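Local coordinates for Alp7A (Bacillus subtilis, PDB 5EC0), which binds adenine nucleotide and, as an actin-like plasmid segregation protein, probably polymerises into filaments that move plasmid copies apart, at residues L57-I62 with E66-V71; W132-K135 with K139-E142; W186-N191 with D198-F203; E266-S271 with T276-R281. One frame throughout, in Å; residues are numbered along the deposited sequence.

Contact 1 (L57-I62 with E66-V71); sequences LVSTVI and ERYFLV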
# COMPACT_ATOMS: atom_id res chain seq x y z
N LEU A 57 11.78 -11.18 14.04
CA LEU A 57 12.31 -10.60 15.26
C LEU A 57 13.69 -10.05 14.94
O LEU A 57 14.63 -10.80 14.69
CB LEU A 57 12.38 -11.65 16.37
CG LEU A 57 13.06 -11.25 17.68
CD1 LEU A 57 12.34 -10.09 18.36
CD2 LEU A 57 13.18 -12.46 18.63
N VAL A 58 13.81 -8.73 14.95
CA VAL A 58 15.04 -8.10 14.52
C VAL A 58 15.52 -7.09 15.54
O VAL A 58 14.77 -6.66 16.41
CB VAL A 58 14.86 -7.37 13.17
CG1 VAL A 58 14.45 -8.35 12.08
CG2 VAL A 58 13.85 -6.23 13.31
N SER A 59 16.78 -6.69 15.43
CA SER A 59 17.28 -5.57 16.20
C SER A 59 18.01 -4.63 15.26
O SER A 59 18.56 -5.06 14.24
CB SER A 59 18.20 -6.02 17.32
OG SER A 59 19.47 -6.38 16.81
N THR A 60 18.02 -3.35 15.59
CA THR A 60 18.78 -2.40 14.82
C THR A 60 19.23 -1.29 15.76
O THR A 60 18.66 -1.11 16.84
CB THR A 60 17.97 -1.86 13.63
OG1 THR A 60 18.83 -1.14 12.75
CG2 THR A 60 16.87 -0.94 14.11
N VAL A 61 20.26 -0.55 15.36
CA VAL A 61 20.79 0.50 16.22
C VAL A 61 20.21 1.85 15.82
O VAL A 61 20.38 2.30 14.69
CB VAL A 61 22.32 0.56 16.17
CG1 VAL A 61 22.81 1.88 16.74
CG2 VAL A 61 22.91 -0.64 16.91
N ILE A 62 19.53 2.49 16.76
CA ILE A 62 18.91 3.77 16.51
C ILE A 62 19.40 4.77 17.53
O ILE A 62 19.16 4.59 18.72
CB ILE A 62 17.38 3.68 16.57
CG1 ILE A 62 16.87 2.76 15.47
CG2 ILE A 62 16.77 5.06 16.45
CD1 ILE A 62 15.47 2.25 15.71
N GLU A 66 20.80 -0.09 20.64
CA GLU A 66 20.32 -1.31 19.99
C GLU A 66 18.91 -1.67 20.45
O GLU A 66 18.72 -2.09 21.59
CB GLU A 66 21.27 -2.47 20.25
CG GLU A 66 20.78 -3.80 19.70
CD GLU A 66 21.81 -4.91 19.83
OE1 GLU A 66 22.89 -4.66 20.40
OE2 GLU A 66 21.53 -6.04 19.37
N ARG A 67 17.93 -1.54 19.57
CA ARG A 67 16.55 -1.77 19.96
C ARG A 67 15.90 -2.97 19.24
O ARG A 67 16.26 -3.31 18.10
CB ARG A 67 15.74 -0.49 19.75
CG ARG A 67 16.16 0.62 20.72
CD ARG A 67 15.72 2.00 20.25
NE ARG A 67 14.27 2.09 20.10
CZ ARG A 67 13.63 3.14 19.61
NH1 ARG A 67 14.32 4.21 19.22
NH2 ARG A 67 12.31 3.13 19.51
N TYR A 68 14.96 -3.61 19.92
CA TYR A 68 14.42 -4.91 19.52
C TYR A 68 12.95 -4.79 19.08
O TYR A 68 12.12 -4.23 19.81
CB TYR A 68 14.59 -5.92 20.68
CG TYR A 68 16.03 -6.09 21.11
CD1 TYR A 68 16.64 -5.20 21.98
CD2 TYR A 68 16.80 -7.14 20.61
CE1 TYR A 68 17.98 -5.35 22.36
CE2 TYR A 68 18.13 -7.31 20.98
CZ TYR A 68 18.71 -6.41 21.85
OH TYR A 68 20.04 -6.58 22.21
N PHE A 69 12.63 -5.31 17.90
CA PHE A 69 11.29 -5.14 17.33
C PHE A 69 10.68 -6.42 16.81
O PHE A 69 11.34 -7.20 16.12
CB PHE A 69 11.31 -4.13 16.16
CG PHE A 69 11.88 -2.79 16.51
CD1 PHE A 69 13.24 -2.54 16.39
CD2 PHE A 69 11.06 -1.77 16.97
CE1 PHE A 69 13.78 -1.31 16.73
CE2 PHE A 69 11.58 -0.53 17.31
CZ PHE A 69 12.95 -0.30 17.19
N LEU A 70 9.40 -6.62 17.14
CA LEU A 70 8.56 -7.58 16.45
C LEU A 70 7.95 -6.89 15.24
O LEU A 70 7.42 -5.78 15.37
CB LEU A 70 7.45 -8.11 17.38
CG LEU A 70 7.92 -8.80 18.67
CD1 LEU A 70 6.76 -9.03 19.67
CD2 LEU A 70 8.62 -10.10 18.34
N VAL A 71 8.01 -7.54 14.08
CA VAL A 71 7.55 -6.95 12.83
C VAL A 71 6.54 -7.85 12.12
O VAL A 71 6.75 -9.05 12.00
CB VAL A 71 8.71 -6.70 11.86
CG1 VAL A 71 8.20 -6.07 10.58
CG2 VAL A 71 9.83 -5.87 12.53
O HOH W 1 17.09 5.10 20.08

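Contact 2 (W132-K135 with K139-E142); sequences WLLK and KFSE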
# COMPACT_ATOMS: atom_id res chain seq x y z
N TRP A 132 -2.17 13.33 2.83
CA TRP A 132 -2.57 13.99 4.07
C TRP A 132 -1.32 14.47 4.81
O TRP A 132 -1.35 15.47 5.51
CB TRP A 132 -3.41 13.06 4.96
CG TRP A 132 -2.67 11.88 5.54
CD1 TRP A 132 -2.71 10.58 5.10
CD2 TRP A 132 -1.79 11.87 6.68
NE1 TRP A 132 -1.92 9.78 5.89
CE2 TRP A 132 -1.35 10.55 6.86
CE3 TRP A 132 -1.35 12.87 7.57
CZ2 TRP A 132 -0.47 10.18 7.89
CZ3 TRP A 132 -0.46 12.51 8.59
CH2 TRP A 132 -0.04 11.17 8.74
N LEU A 133 -0.22 13.74 4.66
CA LEU A 133 1.04 14.17 5.26
C LEU A 133 1.70 15.31 4.46
O LEU A 133 2.17 16.27 5.04
CB LEU A 133 1.98 12.98 5.41
CG LEU A 133 3.27 13.25 6.18
CD1 LEU A 133 2.97 14.02 7.47
CD2 LEU A 133 3.94 11.95 6.50
N LEU A 134 1.75 15.20 3.14
CA LEU A 134 2.36 16.24 2.31
C LEU A 134 1.67 17.61 2.41
O LEU A 134 2.32 18.65 2.43
CB LEU A 134 2.40 15.79 0.84
CG LEU A 134 3.38 14.63 0.61
CD1 LEU A 134 3.12 13.91 -0.70
CD2 LEU A 134 4.84 15.11 0.67
N LYS A 135 0.34 17.61 2.47
CA LYS A 135 -0.44 18.85 2.48
C LYS A 135 -0.22 19.71 3.72
O LYS A 135 -0.57 20.87 3.73
CB LYS A 135 -1.93 18.54 2.34
CG LYS A 135 -2.33 18.07 0.97
CD LYS A 135 -2.55 19.22 0.02
CE LYS A 135 -3.93 19.83 0.20
NZ LYS A 135 -4.26 20.71 -0.95
N LYS A 139 5.72 22.98 0.88
CA LYS A 139 6.46 22.37 -0.24
C LYS A 139 6.51 20.83 -0.16
O LYS A 139 7.11 20.29 0.75
CB LYS A 139 7.90 22.90 -0.30
CG LYS A 139 8.02 24.40 -0.39
CD LYS A 139 9.46 24.87 -0.31
CE LYS A 139 9.52 26.41 -0.46
NZ LYS A 139 10.90 26.99 -0.46
N PHE A 140 5.93 20.14 -1.14
CA PHE A 140 5.96 18.67 -1.12
C PHE A 140 7.37 18.13 -1.25
O PHE A 140 7.74 17.16 -0.58
CB PHE A 140 5.10 18.09 -2.25
CG PHE A 140 3.62 18.24 -2.05
CD1 PHE A 140 3.11 19.09 -1.07
CD2 PHE A 140 2.72 17.53 -2.83
CE1 PHE A 140 1.76 19.23 -0.89
CE2 PHE A 140 1.37 17.66 -2.66
CZ PHE A 140 0.88 18.51 -1.69
N SER A 141 8.16 18.76 -2.11
CA SER A 141 9.43 18.21 -2.56
C SER A 141 10.41 18.00 -1.41
O SER A 141 11.15 17.02 -1.39
CB SER A 141 10.06 19.13 -3.61
OG SER A 141 10.31 20.42 -3.06
N GLU A 142 10.39 18.91 -0.46
CA GLU A 142 11.34 18.85 0.66
C GLU A 142 10.99 17.72 1.62
O GLU A 142 11.89 17.06 2.15
CB GLU A 142 11.38 20.19 1.40
CG GLU A 142 11.82 21.34 0.51
CD GLU A 142 13.12 21.03 -0.19
OE1 GLU A 142 14.12 20.73 0.51
OE2 GLU A 142 13.14 21.06 -1.44

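Contact 3 (W186-N191 with D198-F203); sequences WAIKKN and DYAEQF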
# COMPACT_ATOMS: atom_id res chain seq x y z
N TRP A 186 0.96 6.32 -13.29
CA TRP A 186 1.93 5.70 -14.18
C TRP A 186 1.58 4.23 -14.45
O TRP A 186 1.93 3.70 -15.50
CB TRP A 186 3.35 5.84 -13.62
CG TRP A 186 3.81 7.25 -13.81
CD1 TRP A 186 3.91 8.21 -12.84
CD2 TRP A 186 4.15 7.90 -15.05
NE1 TRP A 186 4.32 9.40 -13.40
CE2 TRP A 186 4.48 9.23 -14.75
CE3 TRP A 186 4.22 7.45 -16.38
CZ2 TRP A 186 4.89 10.15 -15.74
CZ3 TRP A 186 4.63 8.36 -17.37
CH2 TRP A 186 4.96 9.70 -17.04
N ALA A 187 0.85 3.60 -13.53
CA ALA A 187 0.44 2.21 -13.74
C ALA A 187 -0.71 2.13 -14.74
O ALA A 187 -0.95 1.09 -15.33
CB ALA A 187 0.05 1.54 -12.40
N ILE A 188 -1.41 3.25 -14.93
CA ILE A 188 -2.44 3.36 -15.97
C ILE A 188 -1.83 3.79 -17.34
O ILE A 188 -2.26 3.33 -18.41
CB ILE A 188 -3.53 4.39 -15.56
CG1 ILE A 188 -4.12 4.06 -14.17
CG2 ILE A 188 -4.61 4.53 -16.66
CD1 ILE A 188 -4.78 2.66 -14.08
N LYS A 189 -0.84 4.67 -17.29
CA LYS A 189 -0.27 5.24 -18.51
C LYS A 189 0.60 4.23 -19.25
O LYS A 189 0.54 4.13 -20.48
CB LYS A 189 0.56 6.49 -18.18
CG LYS A 189 -0.23 7.61 -17.48
CD LYS A 189 0.69 8.73 -16.98
CE LYS A 189 1.34 9.52 -18.12
NZ LYS A 189 0.33 10.27 -18.95
N LYS A 190 1.41 3.50 -18.50
CA LYS A 190 2.41 2.58 -19.04
C LYS A 190 2.32 1.18 -18.43
O LYS A 190 1.86 1.02 -17.30
CB LYS A 190 3.81 3.13 -18.78
CG LYS A 190 4.06 4.54 -19.29
CD LYS A 190 4.39 4.54 -20.75
CE LYS A 190 5.47 5.56 -21.09
NZ LYS A 190 5.91 5.37 -22.49
N ASN A 191 2.77 0.17 -19.18
CA ASN A 191 3.03 -1.14 -18.59
C ASN A 191 4.50 -1.22 -18.13
O ASN A 191 5.26 -0.27 -18.30
CB ASN A 191 2.68 -2.27 -19.56
CG ASN A 191 3.51 -2.23 -20.84
OD1 ASN A 191 4.54 -1.57 -20.92
ND2 ASN A 191 3.05 -2.94 -21.85
N ASP A 198 -3.08 1.06 -24.26
CA ASP A 198 -4.31 1.38 -24.96
C ASP A 198 -5.42 1.73 -23.95
O ASP A 198 -6.25 2.61 -24.19
CB ASP A 198 -4.75 0.21 -25.83
CG ASP A 198 -5.92 0.57 -26.70
OD1 ASP A 198 -5.72 1.32 -27.67
OD2 ASP A 198 -7.05 0.12 -26.40
N TYR A 199 -5.41 1.02 -22.82
CA TYR A 199 -6.31 1.30 -21.72
C TYR A 199 -6.35 2.79 -21.30
O TYR A 199 -7.39 3.30 -20.87
CB TYR A 199 -5.91 0.42 -20.52
CG TYR A 199 -6.81 0.54 -19.31
CD1 TYR A 199 -7.97 -0.24 -19.18
CD2 TYR A 199 -6.50 1.42 -18.28
CE1 TYR A 199 -8.79 -0.13 -18.05
CE2 TYR A 199 -7.30 1.52 -17.16
CZ TYR A 199 -8.44 0.75 -17.05
OH TYR A 199 -9.22 0.89 -15.91
N ALA A 200 -5.23 3.49 -21.41
CA ALA A 200 -5.18 4.89 -20.99
C ALA A 200 -5.83 5.84 -22.00
O ALA A 200 -6.01 7.02 -21.71
CB ALA A 200 -3.73 5.32 -20.74
N GLU A 201 -6.17 5.32 -23.19
CA GLU A 201 -6.69 6.17 -24.27
C GLU A 201 -8.07 6.72 -23.95
O GLU A 201 -8.46 7.76 -24.48
CB GLU A 201 -6.75 5.41 -25.60
CG GLU A 201 -5.38 5.01 -26.16
CD GLU A 201 -4.53 6.21 -26.57
OE1 GLU A 201 -5.07 7.13 -27.24
OE2 GLU A 201 -3.33 6.24 -26.23
N GLN A 202 -8.81 6.02 -23.09
CA GLN A 202 -10.15 6.46 -22.73
C GLN A 202 -10.08 7.73 -21.88
O GLN A 202 -11.09 8.43 -21.72
CB GLN A 202 -10.91 5.36 -21.98
CG GLN A 202 -10.29 4.97 -20.62
CD GLN A 202 -10.95 3.73 -20.02
OE1 GLN A 202 -12.16 3.73 -19.77
NE2 GLN A 202 -10.18 2.67 -19.83
N PHE A 203 -8.89 8.04 -21.36
CA PHE A 203 -8.69 9.24 -20.54
C PHE A 203 -7.94 10.34 -21.31
O PHE A 203 -7.58 11.38 -20.74
CB PHE A 203 -7.94 8.90 -19.24
CG PHE A 203 -8.56 7.76 -18.48
CD1 PHE A 203 -9.81 7.89 -17.88
CD2 PHE A 203 -7.89 6.53 -18.36
CE1 PHE A 203 -10.41 6.83 -17.18
CE2 PHE A 203 -8.46 5.47 -17.65
CZ PHE A 203 -9.72 5.62 -17.06

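Contact 4 (E266-S271 with T276-R281); sequences EKFIYS and TKMERR. With ADP (adenosine-5'-diphosphate), chain D.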
# COMPACT_ATOMS: atom_id res chain seq x y z
N GLU A 266 -13.05 -7.07 8.45
CA GLU A 266 -12.30 -6.60 7.30
C GLU A 266 -11.73 -7.75 6.46
O GLU A 266 -11.84 -7.73 5.24
CB GLU A 266 -11.18 -5.68 7.78
CG GLU A 266 -10.25 -5.14 6.70
CD GLU A 266 -9.04 -4.45 7.31
OE1 GLU A 266 -8.51 -4.97 8.31
OE2 GLU A 266 -8.64 -3.39 6.79
N LYS A 267 -11.16 -8.76 7.12
CA LYS A 267 -10.58 -9.90 6.42
C LYS A 267 -11.65 -10.76 5.74
O LYS A 267 -11.48 -11.17 4.60
CB LYS A 267 -9.75 -10.77 7.37
CG LYS A 267 -9.15 -12.00 6.69
CD LYS A 267 -8.21 -12.76 7.62
CE LYS A 267 -7.58 -13.96 6.92
NZ LYS A 267 -6.58 -14.66 7.79
N PHE A 268 -12.72 -11.06 6.46
CA PHE A 268 -13.86 -11.78 5.89
C PHE A 268 -14.43 -11.07 4.65
O PHE A 268 -14.75 -11.71 3.65
CB PHE A 268 -14.95 -11.94 6.96
CG PHE A 268 -16.21 -12.57 6.45
CD1 PHE A 268 -16.30 -13.94 6.26
CD2 PHE A 268 -17.33 -11.79 6.17
CE1 PHE A 268 -17.47 -14.53 5.79
CE2 PHE A 268 -18.50 -12.36 5.71
CZ PHE A 268 -18.57 -13.73 5.52
N ILE A 269 -14.54 -9.74 4.70
CA ILE A 269 -15.10 -8.99 3.58
C ILE A 269 -14.26 -9.08 2.29
O ILE A 269 -14.79 -9.47 1.25
CB ILE A 269 -15.31 -7.52 3.94
CG1 ILE A 269 -16.52 -7.40 4.88
CG2 ILE A 269 -15.55 -6.70 2.70
CD1 ILE A 269 -16.81 -5.99 5.35
N TYR A 270 -12.98 -8.74 2.33
CA TYR A 270 -12.21 -8.79 1.07
C TYR A 270 -11.98 -10.23 0.62
O TYR A 270 -11.95 -10.50 -0.57
CB TYR A 270 -10.87 -8.02 1.17
CG TYR A 270 -9.78 -8.58 2.07
CD1 TYR A 270 -9.00 -9.67 1.68
CD2 TYR A 270 -9.47 -7.96 3.28
CE1 TYR A 270 -7.97 -10.16 2.50
CE2 TYR A 270 -8.45 -8.44 4.10
CZ TYR A 270 -7.71 -9.54 3.71
OH TYR A 270 -6.70 -9.99 4.54
N SER A 271 -11.86 -11.16 1.57
CA SER A 271 -11.84 -12.58 1.24
C SER A 271 -13.12 -13.03 0.55
O SER A 271 -13.06 -13.94 -0.28
CB SER A 271 -11.61 -13.44 2.48
OG SER A 271 -10.57 -12.94 3.29
N THR A 276 -21.23 -14.71 -4.71
CA THR A 276 -22.66 -14.51 -4.53
C THR A 276 -23.10 -14.64 -3.07
O THR A 276 -24.01 -13.94 -2.62
CB THR A 276 -23.46 -15.51 -5.37
OG1 THR A 276 -22.85 -16.81 -5.25
CG2 THR A 276 -23.47 -15.10 -6.83
N LYS A 277 -22.46 -15.54 -2.35
CA LYS A 277 -22.80 -15.77 -0.96
C LYS A 277 -21.61 -15.43 -0.07
O LYS A 277 -20.50 -15.93 -0.29
CB LYS A 277 -23.24 -17.23 -0.74
CG LYS A 277 -24.46 -17.40 0.15
CD LYS A 277 -24.92 -18.85 0.21
CE LYS A 277 -26.37 -18.96 0.67
NZ LYS A 277 -26.87 -20.37 0.70
N MET A 278 -21.82 -14.56 0.91
CA MET A 278 -20.78 -14.24 1.87
C MET A 278 -21.05 -15.03 3.16
O MET A 278 -21.86 -14.63 4.00
CB MET A 278 -20.70 -12.74 2.13
CG MET A 278 -20.55 -11.93 0.85
SD MET A 278 -20.24 -10.16 1.07
CE MET A 278 -18.73 -10.20 2.04
N GLU A 279 -20.39 -16.18 3.28
CA GLU A 279 -20.70 -17.14 4.33
C GLU A 279 -19.62 -17.23 5.39
O GLU A 279 -18.43 -17.39 5.09
CB GLU A 279 -20.94 -18.52 3.72
CG GLU A 279 -22.28 -18.65 3.01
CD GLU A 279 -22.84 -20.07 3.08
OE1 GLU A 279 -22.38 -20.93 2.30
OE2 GLU A 279 -23.75 -20.31 3.90
N ARG A 280 -20.05 -17.11 6.65
CA ARG A 280 -19.19 -17.20 7.81
C ARG A 280 -19.22 -18.64 8.34
O ARG A 280 -20.30 -19.23 8.51
CB ARG A 280 -19.63 -16.19 8.88
CG ARG A 280 -18.82 -16.19 10.18
CD ARG A 280 -17.37 -15.82 9.93
NE ARG A 280 -16.75 -15.20 11.10
CZ ARG A 280 -15.46 -14.87 11.17
NH1 ARG A 280 -14.65 -15.10 10.14
NH2 ARG A 280 -14.98 -14.30 12.27
N ARG A 281 -18.02 -19.18 8.60
CA ARG A 281 -17.79 -20.60 8.88
C ARG A 281 -17.20 -20.89 10.26
O ARG A 281 -15.98 -20.87 10.41
CB ARG A 281 -16.83 -21.22 7.82
CG ARG A 281 -16.87 -20.68 6.36
CD ARG A 281 -18.22 -20.90 5.83
NE ARG A 281 -18.80 -22.08 6.42
CZ ARG A 281 -20.09 -22.35 6.41
NH1 ARG A 281 -20.90 -21.46 5.90
NH2 ARG A 281 -20.56 -23.47 6.98
PB ADP D . -4.70 1.69 3.79
O1B ADP D . -3.23 1.64 3.39
O2B ADP D . -5.22 3.04 4.28
O3B ADP D . -5.19 0.57 4.67
PA ADP D . -5.30 0.18 1.39
O1A ADP D . -4.13 -0.68 1.80
O2A ADP D . -5.42 0.66 -0.05
O3A ADP D . -5.48 1.45 2.38
O5' ADP D . -6.66 -0.58 1.75
C5' ADP D . -6.74 -1.55 2.79
C4' ADP D . -8.05 -2.25 2.53
O4' ADP D . -7.87 -3.12 1.41
C3' ADP D . -8.52 -3.15 3.66
O3' ADP D . -9.49 -2.48 4.46
C2' ADP D . -9.16 -4.33 2.96
O2' ADP D . -10.57 -4.26 3.17
C1' ADP D . -8.85 -4.15 1.48
N9 ADP D . -8.31 -5.36 0.81
C8 ADP D . -8.78 -5.80 -0.38
N7 ADP D . -8.12 -6.91 -0.78
C5 ADP D . -7.20 -7.18 0.16
C6 ADP D . -6.19 -8.24 0.32
N6 ADP D . -6.06 -9.20 -0.63
N1 ADP D . -5.42 -8.20 1.43
C2 ADP D . -5.58 -7.23 2.37
N3 ADP D . -6.49 -6.23 2.29
C4 ADP D . -7.33 -6.16 1.22

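Contact 1 (L57-I62 with E66-V71)
V58 O takes the amide of F69, N to O 2.9 Å, and the CA-H of Y68 leans on the same oxygen. V58 N answers to F69 O at 3.1 Å, closing a hydrogen-bonded antiparallel pair that T60 and R67 repeat, with R67 N 2.9 Å from T60 O. At S59, which forms a non-hydrogen-bonded pair with Y68, CA makes a CA-H...O contact of 3.1 Å with R67 O. These rungs make L57-I62 and E66-V71 the arms of a beta hairpin in the large sheet.

Side chains alternate between its faces. V58, T60, R67 and F69 share one, which helix 95-112 covers; there T60 CG2 and I62 CD1 meet the F69 ring obliquely, I62 CD1 lying 3.9 Å from F69 CZ. I62 CD1 also sits over a face of the R67 guanidinium, near its rim. The bend of the arginine chain at chi3 (59°) brings NH1 to 3.8 Å from I62 CG2, while NH2 forms a salt bridge with E32. L57, S59, V61, E66, Y68 and L70 occupy the other face. Here L57 CD1 touches L70 CD2 at 3.7 Å, and the extended E66 chain reaches diagonally across to the neighbouring strand, where OE2 lies 3.3 Å from S59 OG, a weak bond. With an alanine in place of this glutamate, S59 OG would probably be left without this carboxylate and K158 without a distant, weak counter-charge.

The backbone thus fixes the register, while both faces add apolar contacts; the firm charge pair, R67 with E32, is on the helix side, and the link of E66 to S59 on the other is weak.

Contact 2 (W132-K135 with K139-E142)
F140 lays the flat of its ring against L134, whose CB stands 3.8 Å from the ring centroid and only 5° off the normal, a CH-pi contact centred on the face. L134 O, on the same side of the ring, approaches F140 CE1 at 3.4 Å. K135 meets the ring quite differently: its CD lies in the ring plane at the edge, 3.9 Å from F140 CZ. Two consecutive residues therefore touch one ring, the first over a face and the second at the edge. F140 CG is anti to its own carbonyl carbon (chi1 -72°), a setting that swings the ring back toward the end of helix 131-134.

That short helix and helix 140-149, with the turn between them, form the connection from strand 119-129 to strand 153-159, two members of the large sheet of this actin-like fold. L134 returns the contact through its own branch, CD2 resting 3.8 Å from F140 O at the start of the second helix, and I179 of strand 166-179 touches both L134 and F140. The lysine chain is folded at chi2 (-83°) and again at chi3 (-82°), which lets its methylenes pass the ring edge while NZ goes on to hydrogen-bond R233 O and F236 O. The F236 ring, at the start of strand 236-239, packs edge-to-face with F140.

Contact 3 (W186-N191 with D198-F203)
I188 sets its CG2 methyl against three side chains of D198-F203 at once. It reaches the edge of the Y199 ring, near the ring plane, at 4.0 Å from CD2; it meets the F203 ring obliquely, 4.1 Å from CE2; and it lies 4.2 Å from the A200 methyl. CG2 is placed there by a first torsion (chi1 -54°) that turns it anti to the backbone N, while the other branch brings CD1 within reach of Y199 CE2. A200 CB comes closer to main chain than to side chain, 3.4 Å from I188 O, and the small side chain is consistent with the turn sitting this close to the helix end.

Helix 185-189 ends here, and the chain is on its way from the large sheet to strand 207-213, the central strand of the five-stranded sheet in the other half of this actin-like fold. L325 of that sheet touches I188, Y199 and F203, so the contact is packed down on it, with L227 closing in on I188, A200 and F203.

Within the turn, Q202 braces both rings that receive the isoleucine. Its CG stands 3.5 Å above the centre of the F203 ring, and its NE2 lies over the middle of a Y199 face. The same NE2 donates to a lone pair of Y199 O at 3.0 Å and 162°, with the acceptor almost in the amide plane, which fixes how that amide is turned.

Contact 4 (E266-S271 with T276-R281)
F268 drives the edge of its ring into the backbone of T276-R281. CE1 lies 3.1 Å from E279 O, near the ring plane, and CZ is 4.1 Å from M278 CB, with M278 O also at the rim. CG stands anti to the backbone N (chi1 175°), sending the ring straight out from helix 262-272. On one side M278, bent at chi3, curls its CE back to 4.1 Å from I269 O; I295 of helix 292-313 touches F268, I269 and M278 and completes this buried part.

The other side is looser. R280 offers F268 CE1 its CB at 4.1 Å, then carries its guanidinium off to H258 O, while K277 and R281 are exposed and R281 is poorly ordered.

Across the helix from F268, the Y270 ring lies face-on to the adenine of ADP, CE1 being 3.4 Å from N1; K267 O stands 3.9 Å above the centre of the opposite face. An alanine in place of this tyrosine is likely to leave the adenine without its flat partner and freer to tilt. One turn earlier, E266 OE2 accepts a hydrogen bond from the ribose O3' at 2.6 Å. The same helix thus packs on the outlying strand 279-281 and walls the base and sugar side of the nucleotide cleft, the site where members of the actin-like ATPase superfamily hold their adenine nucleotide.

The four contacts occupy separate places, none touching another. Contact 1 alone rests on a backbone hydrogen-bond ladder, as befits two neighbouring strands of one sheet; the others pack by side chains and carbonyl oxygens. Contacts 2 and 3 both tuck a helix end against the chain that follows, one through the face of an aromatic ring and the other through a branched methyl set against two rings and an alanine. Contact 2 lies in a connection within the large sheet, contact 3 on the way to the five-stranded one. Contact 4 is a buried contact, the others partly buried, and it alone holds residues of the ADP pocket; its centre lies about 36 Å from that of contact 1.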